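Local structure of manganese-containing pseudocatalase (Thermus thermophilus, 2V8T) at the interface of chains A and B and the interface of chains A and C. The protein catalyses the disproportionation of hydrogen peroxide to water and dioxygen at a centre of two manganese ions. Numbering follows the deposited sequence. Chains: chain A/B/C, Manganese-containing pseudocatalase.

Contact 1: the interface of chains A and B. Residues chain A 33-34, 153, 156-157, 160; chain B 139, 146, 150.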
loop_
_atom_site.group_PDB
_atom_site.type_symbol
_atom_site.label_atom_id
_atom_site.label_comp_id
_atom_site.label_asym_id
_atom_site.label_seq_id
_atom_site.Cartn_x
_atom_site.Cartn_y
_atom_site.Cartn_z
ATOM N N ARG A 33 -4.536 -7.233 10.735
ATOM C CA ARG A 33 -5.465 -6.179 11.078
ATOM C C ARG A 33 -5.963 -6.263 12.531
ATOM O O ARG A 33 -6.152 -5.215 13.157
ATOM C CB ARG A 33 -6.677 -6.265 10.136
ATOM C CG ARG A 33 -7.742 -5.273 10.465
ATOM C CD ARG A 33 -8.881 -5.353 9.490
ATOM N NE ARG A 33 -9.938 -4.409 9.955
ATOM C CZ ARG A 33 -11.115 -4.162 9.411
ATOM N NH1 ARG A 33 -11.338 -4.827 8.413
ATOM N NH2 ARG A 33 -12.013 -3.343 9.949
ATOM N N PHE A 34 -6.224 -7.468 13.025
ATOM C CA PHE A 34 -6.741 -7.657 14.374
ATOM C C PHE A 34 -5.697 -8.341 15.281
ATOM O O PHE A 34 -6.032 -8.983 16.286
ATOM C CB PHE A 34 -8.075 -8.406 14.367
ATOM C CG PHE A 34 -9.109 -7.620 13.648
ATOM C CD1 PHE A 34 -9.668 -6.520 14.228
ATOM C CD2 PHE A 34 -9.548 -7.939 12.399
ATOM C CE1 PHE A 34 -10.615 -5.763 13.595
ATOM C CE2 PHE A 34 -10.510 -7.193 11.747
ATOM C CZ PHE A 34 -11.033 -6.092 12.334
ATOM N N PHE A 153 -15.486 -4.014 19.943
ATOM C CA PHE A 153 -15.443 -4.788 18.683
ATOM C C PHE A 153 -14.043 -5.341 18.415
ATOM O O PHE A 153 -13.876 -6.504 18.068
ATOM C CB PHE A 153 -15.925 -3.904 17.533
ATOM C CG PHE A 153 -15.608 -4.504 16.199
ATOM C CD1 PHE A 153 -16.280 -5.645 15.745
ATOM C CD2 PHE A 153 -14.585 -4.012 15.422
ATOM C CE1 PHE A 153 -15.899 -6.275 14.572
ATOM C CE2 PHE A 153 -14.258 -4.647 14.208
ATOM C CZ PHE A 153 -14.925 -5.804 13.817
ATOM N N VAL A 156 -13.183 -8.463 20.423
ATOM C CA VAL A 156 -13.857 -9.710 20.036
ATOM C C VAL A 156 -13.464 -10.153 18.612
ATOM O O VAL A 156 -13.436 -11.362 18.348
ATOM C CB VAL A 156 -15.363 -9.666 20.289
ATOM C CG1 VAL A 156 -15.638 -9.571 21.785
ATOM C CG2 VAL A 156 -16.091 -8.577 19.520
ATOM N N ALA A 157 -13.150 -9.219 17.721
ATOM C CA ALA A 157 -12.608 -9.591 16.408
ATOM C C ALA A 157 -11.218 -10.253 16.588
ATOM O O ALA A 157 -10.928 -11.296 15.999
ATOM C CB ALA A 157 -12.523 -8.365 15.514
ATOM N N THR A 160 -11.656 -13.714 17.818
ATOM C CA THR A 160 -12.079 -14.598 16.752
ATOM C C THR A 160 -10.857 -15.084 15.944
ATOM O O THR A 160 -10.734 -16.263 15.611
ATOM C CB THR A 160 -13.118 -13.871 15.845
ATOM O OG1 THR A 160 -14.228 -13.515 16.648
ATOM C CG2 THR A 160 -13.589 -14.769 14.763
ATOM N N PHE B 139 -14.825 -5.990 6.264
ATOM C CA PHE B 139 -14.862 -6.988 7.330
ATOM C C PHE B 139 -15.978 -7.973 6.996
ATOM O O PHE B 139 -17.149 -7.594 6.958
ATOM C CB PHE B 139 -15.149 -6.283 8.670
ATOM C CG PHE B 139 -15.135 -7.224 9.818
ATOM C CD1 PHE B 139 -13.923 -7.601 10.401
ATOM C CD2 PHE B 139 -16.302 -7.768 10.359
ATOM C CE1 PHE B 139 -13.880 -8.459 11.492
ATOM C CE2 PHE B 139 -16.280 -8.620 11.431
ATOM C CZ PHE B 139 -15.059 -8.971 11.988
ATOM N N LEU B 146 -20.909 -10.919 15.080
ATOM C CA LEU B 146 -19.685 -10.112 14.975
ATOM C C LEU B 146 -19.794 -9.134 13.792
ATOM O O LEU B 146 -19.422 -7.961 13.917
ATOM C CB LEU B 146 -18.502 -11.067 14.814
ATOM C CG LEU B 146 -17.106 -10.416 14.753
ATOM C CD1 LEU B 146 -16.784 -9.632 16.022
ATOM C CD2 LEU B 146 -16.074 -11.512 14.491
ATOM N N HIS B 150 -19.880 -5.029 14.020
ATOM C CA HIS B 150 -19.035 -4.211 13.147
ATOM C C HIS B 150 -19.865 -3.198 12.353
ATOM O O HIS B 150 -19.473 -2.044 12.233
ATOM C CB HIS B 150 -18.320 -5.165 12.143
ATOM C CG HIS B 150 -17.620 -4.410 11.060
ATOM N ND1 HIS B 150 -18.278 -4.072 9.890
ATOM C CD2 HIS B 150 -16.399 -3.842 10.956
ATOM C CE1 HIS B 150 -17.446 -3.328 9.142
ATOM N NE2 HIS B 150 -16.295 -3.175 9.761
HETATM O O HOH W 1 -13.936 -3.079 8.128
#

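Contact 2: the interface of chains A and C. Residues chain A 3, 5, 236-238, 265; chain C 1-3, 238.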
loop_
_atom_site.group_PDB
_atom_site.type_symbol
_atom_site.label_atom_id
_atom_site.label_comp_id
_atom_site.label_asym_id
_atom_site.label_seq_id
_atom_site.Cartn_x
_atom_site.Cartn_y
_atom_site.Cartn_z
ATOM N N LEU A 3 8.652 1.892 31.171
ATOM C CA LEU A 3 9.723 1.077 31.713
ATOM C C LEU A 3 9.549 -0.337 31.170
ATOM O O LEU A 3 8.440 -0.740 30.802
ATOM C CB LEU A 3 9.685 1.011 33.235
ATOM C CG LEU A 3 9.695 2.368 33.970
ATOM C CD1 LEU A 3 9.463 2.138 35.470
ATOM C CD2 LEU A 3 10.987 3.141 33.709
ATOM N N ILE A 5 10.496 -4.606 31.766
ATOM C CA ILE A 5 10.840 -5.737 32.612
ATOM C C ILE A 5 11.191 -6.886 31.664
ATOM O O ILE A 5 10.420 -7.205 30.759
ATOM C CB ILE A 5 9.647 -6.140 33.492
ATOM C CG1 ILE A 5 9.238 -5.006 34.420
ATOM C CG2 ILE A 5 9.938 -7.411 34.274
ATOM C CD1 ILE A 5 7.823 -5.165 34.997
ATOM N N PHE A 236 -0.303 -1.849 35.344
ATOM C CA PHE A 236 1.047 -1.898 34.814
ATOM C C PHE A 236 1.718 -0.507 34.959
ATOM O O PHE A 236 2.072 0.139 33.989
ATOM C CB PHE A 236 1.047 -2.321 33.343
ATOM C CG PHE A 236 0.797 -3.789 33.108
ATOM C CD1 PHE A 236 1.879 -4.673 33.083
ATOM C CD2 PHE A 236 -0.471 -4.311 32.831
ATOM C CE1 PHE A 236 1.706 -6.026 32.811
ATOM C CE2 PHE A 236 -0.628 -5.653 32.574
ATOM C CZ PHE A 236 0.433 -6.511 32.545
ATOM N N SER A 237 1.901 -0.069 36.192
ATOM C CA SER A 237 2.462 1.255 36.466
ATOM C C SER A 237 3.010 1.317 37.881
ATOM O O SER A 237 2.355 0.784 38.786
ATOM C CB SER A 237 1.366 2.319 36.359
ATOM O OG SER A 237 1.841 3.608 36.700
ATOM N N PRO A 238 4.099 2.044 38.119
ATOM C CA PRO A 238 4.541 2.242 39.517
ATOM C C PRO A 238 3.462 2.923 40.389
ATOM O O PRO A 238 3.168 2.448 41.501
ATOM C CB PRO A 238 5.816 3.058 39.401
ATOM C CG PRO A 238 6.345 2.720 37.992
ATOM C CD PRO A 238 5.083 2.588 37.144
ATOM N N PRO A 265 2.461 -5.805 37.661
ATOM C CA PRO A 265 2.429 -6.855 36.650
ATOM C C PRO A 265 2.463 -8.240 37.264
ATOM O O PRO A 265 2.908 -8.400 38.394
ATOM C CB PRO A 265 3.743 -6.588 35.896
ATOM C CG PRO A 265 4.680 -6.060 36.991
ATOM C CD PRO A 265 3.802 -5.216 37.831
ATOM N N MET C 1 7.819 -7.500 29.458
ATOM C CA MET C 1 6.600 -6.745 29.879
ATOM C C MET C 1 7.002 -5.298 30.049
ATOM O O MET C 1 8.214 -4.998 30.087
ATOM C CB MET C 1 5.990 -7.290 31.174
ATOM C CG MET C 1 5.202 -8.573 31.000
ATOM S SD MET C 1 4.467 -9.147 32.544
ATOM C CE MET C 1 5.878 -9.876 33.293
ATOM N N PHE C 2 6.026 -4.417 30.206
ATOM C CA PHE C 2 6.246 -3.005 30.316
ATOM C C PHE C 2 5.395 -2.386 31.410
ATOM O O PHE C 2 4.309 -2.906 31.746
ATOM C CB PHE C 2 5.956 -2.315 28.960
ATOM C CG PHE C 2 6.916 -2.765 27.891
ATOM C CD1 PHE C 2 6.717 -3.954 27.193
ATOM C CD2 PHE C 2 8.054 -2.002 27.604
ATOM C CE1 PHE C 2 7.663 -4.380 26.243
ATOM C CE2 PHE C 2 8.969 -2.408 26.649
ATOM C CZ PHE C 2 8.789 -3.605 25.992
ATOM N N LEU C 3 5.864 -1.248 31.913
ATOM C CA LEU C 3 5.121 -0.409 32.842
ATOM C C LEU C 3 5.024 1.000 32.241
ATOM O O LEU C 3 5.845 1.370 31.375
ATOM C CB LEU C 3 5.815 -0.292 34.194
ATOM C CG LEU C 3 6.142 -1.614 34.892
ATOM C CD1 LEU C 3 6.977 -1.320 36.151
ATOM C CD2 LEU C 3 4.849 -2.391 35.234
ATOM N N PRO C 238 13.110 -1.148 36.030
ATOM C CA PRO C 238 13.326 -1.225 37.484
ATOM C C PRO C 238 14.576 -2.025 37.858
ATOM O O PRO C 238 15.295 -1.611 38.750
ATOM C CB PRO C 238 12.042 -1.900 37.984
ATOM C CG PRO C 238 11.011 -1.746 36.927
ATOM C CD PRO C 238 11.767 -1.661 35.632
#

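Contact 1: the interface of chains A and B
A:Phe153 and B:Phe139 both hold CG anti to the backbone N (chi1 167° and -177°), and these torsions send the two side chains toward each other, tip to tip. The rim of A:Phe153 stands on a face of B:Phe139, the ring planes 80° apart, with CZ of A:Phe153 3.7 Å from CZ of B:Phe139. B:Phe139 turns its own CE1-CD1 edge to the rim of A:Phe34, whose CE2 lies 3.6 Å from CE1, the planes close to perpendicular. A:Phe34 is itself held between A:Arg33 CG on one face and A:Ala157 CB on the other. A:Phe153 is likewise sandwiched, by A:Ala157 CB and, from across the interface, by the backbone CA of B:His150; its CE1 packs 3.6 Å from B:His150 CB. An alanine in place of B:Phe139 would probably open a gap between A:Phe34 and A:Phe153, leaving the tip of A:Phe153 without the face it stands on. Near the start of helix 144-166 of chain B, B:Leu146 divides its branches: CD1 meets A:Val156 CG2 at 3.7 Å and also touches the A:Phe153 rim, whereas CD2 points at A:Thr160. The A:Thr160 hydroxyl OG1 is 3.5 Å from B:Leu146 CD2, a contact without polar character, and its hydrogen bond goes back within its own helix to A:Val156 O at 2.9 Å. This patch of an aromatic and aliphatic helix-and-loop interface, repeated about a two-fold axis, probably helps hold the subunits of the oligomer together. At its polar margin the extended A:Arg33 lays a face of its guanidinium against A:Phe34 CZ and reaches toward B:His150; the positive group would be expected to disfavour protonation of that imidazole. Water 1 lies in the guanidinium plane and links the chains, 2.7 Å from A:Arg33 NH2 and 2.9 Å from B:His150 NE2.

Contact 2: the interface of chains A and C
The carbonyl O of A:Leu3 takes the N-H of C:Leu3 at 2.9 Å and is packed against C:Phe2, whose CB and ring CD2 each come within 3.5 Å of it. The bond is returned from A:Leu3 N to C:Leu3 O, making an antiparallel bridge between the two copies of strand 2-4. Just beyond the strand, A:Ile5 N donates to C:Met1 O at 2.9 Å, a nearly straight bond (176° at H), and the terminal nitrogen of C:Met1 donates to A:Ile5 O, so the very start of chain C is tied down. The C:Leu3 side chain, with CG anti to its carbonyl carbon (chi1 -55°), turns into an apolar pocket of chain A. Its CD2 lies 3.9 Å from A:Phe236 CA and 4.0 Å from A:Pro265 CD, while the A:Ile5 side chain passes over it at a slant, its CD1 3.9 Å from C:Leu3 CG. The C:Phe2 carbonyl O sits obliquely above the rim of the A:Phe236 ring, 3.3 Å from CD1. From a loop of chain C, C:Pro238 CD rests 4.1 Å from A:Leu3 CB. By joining the N-terminal strands into one small two-fold sheet, the site probably fixes both chain starts, and with them the loop at A:Ser237, a predicted calcium ligand, within the oligomer.

Contact 1 and contact 2 lie about 28 Å apart, measured between the centres of their C-alpha atoms, and share no residue. Chain A spans both, meeting chain B through helix 144-166 and the loop at A:Arg33, and chain C through strand 2-4 and the loops near 236-238 and 265. Contact 1 relies on side-chain packing, contact 2 largely on backbone pairing. Each belongs to its own two-fold interface, so together they probably help to build the deposited hexamer. Contact 1 borders manganese ligands along the chain: A:Glu36 follows A:Phe34 closely and A:Glu155 precedes A:Val156.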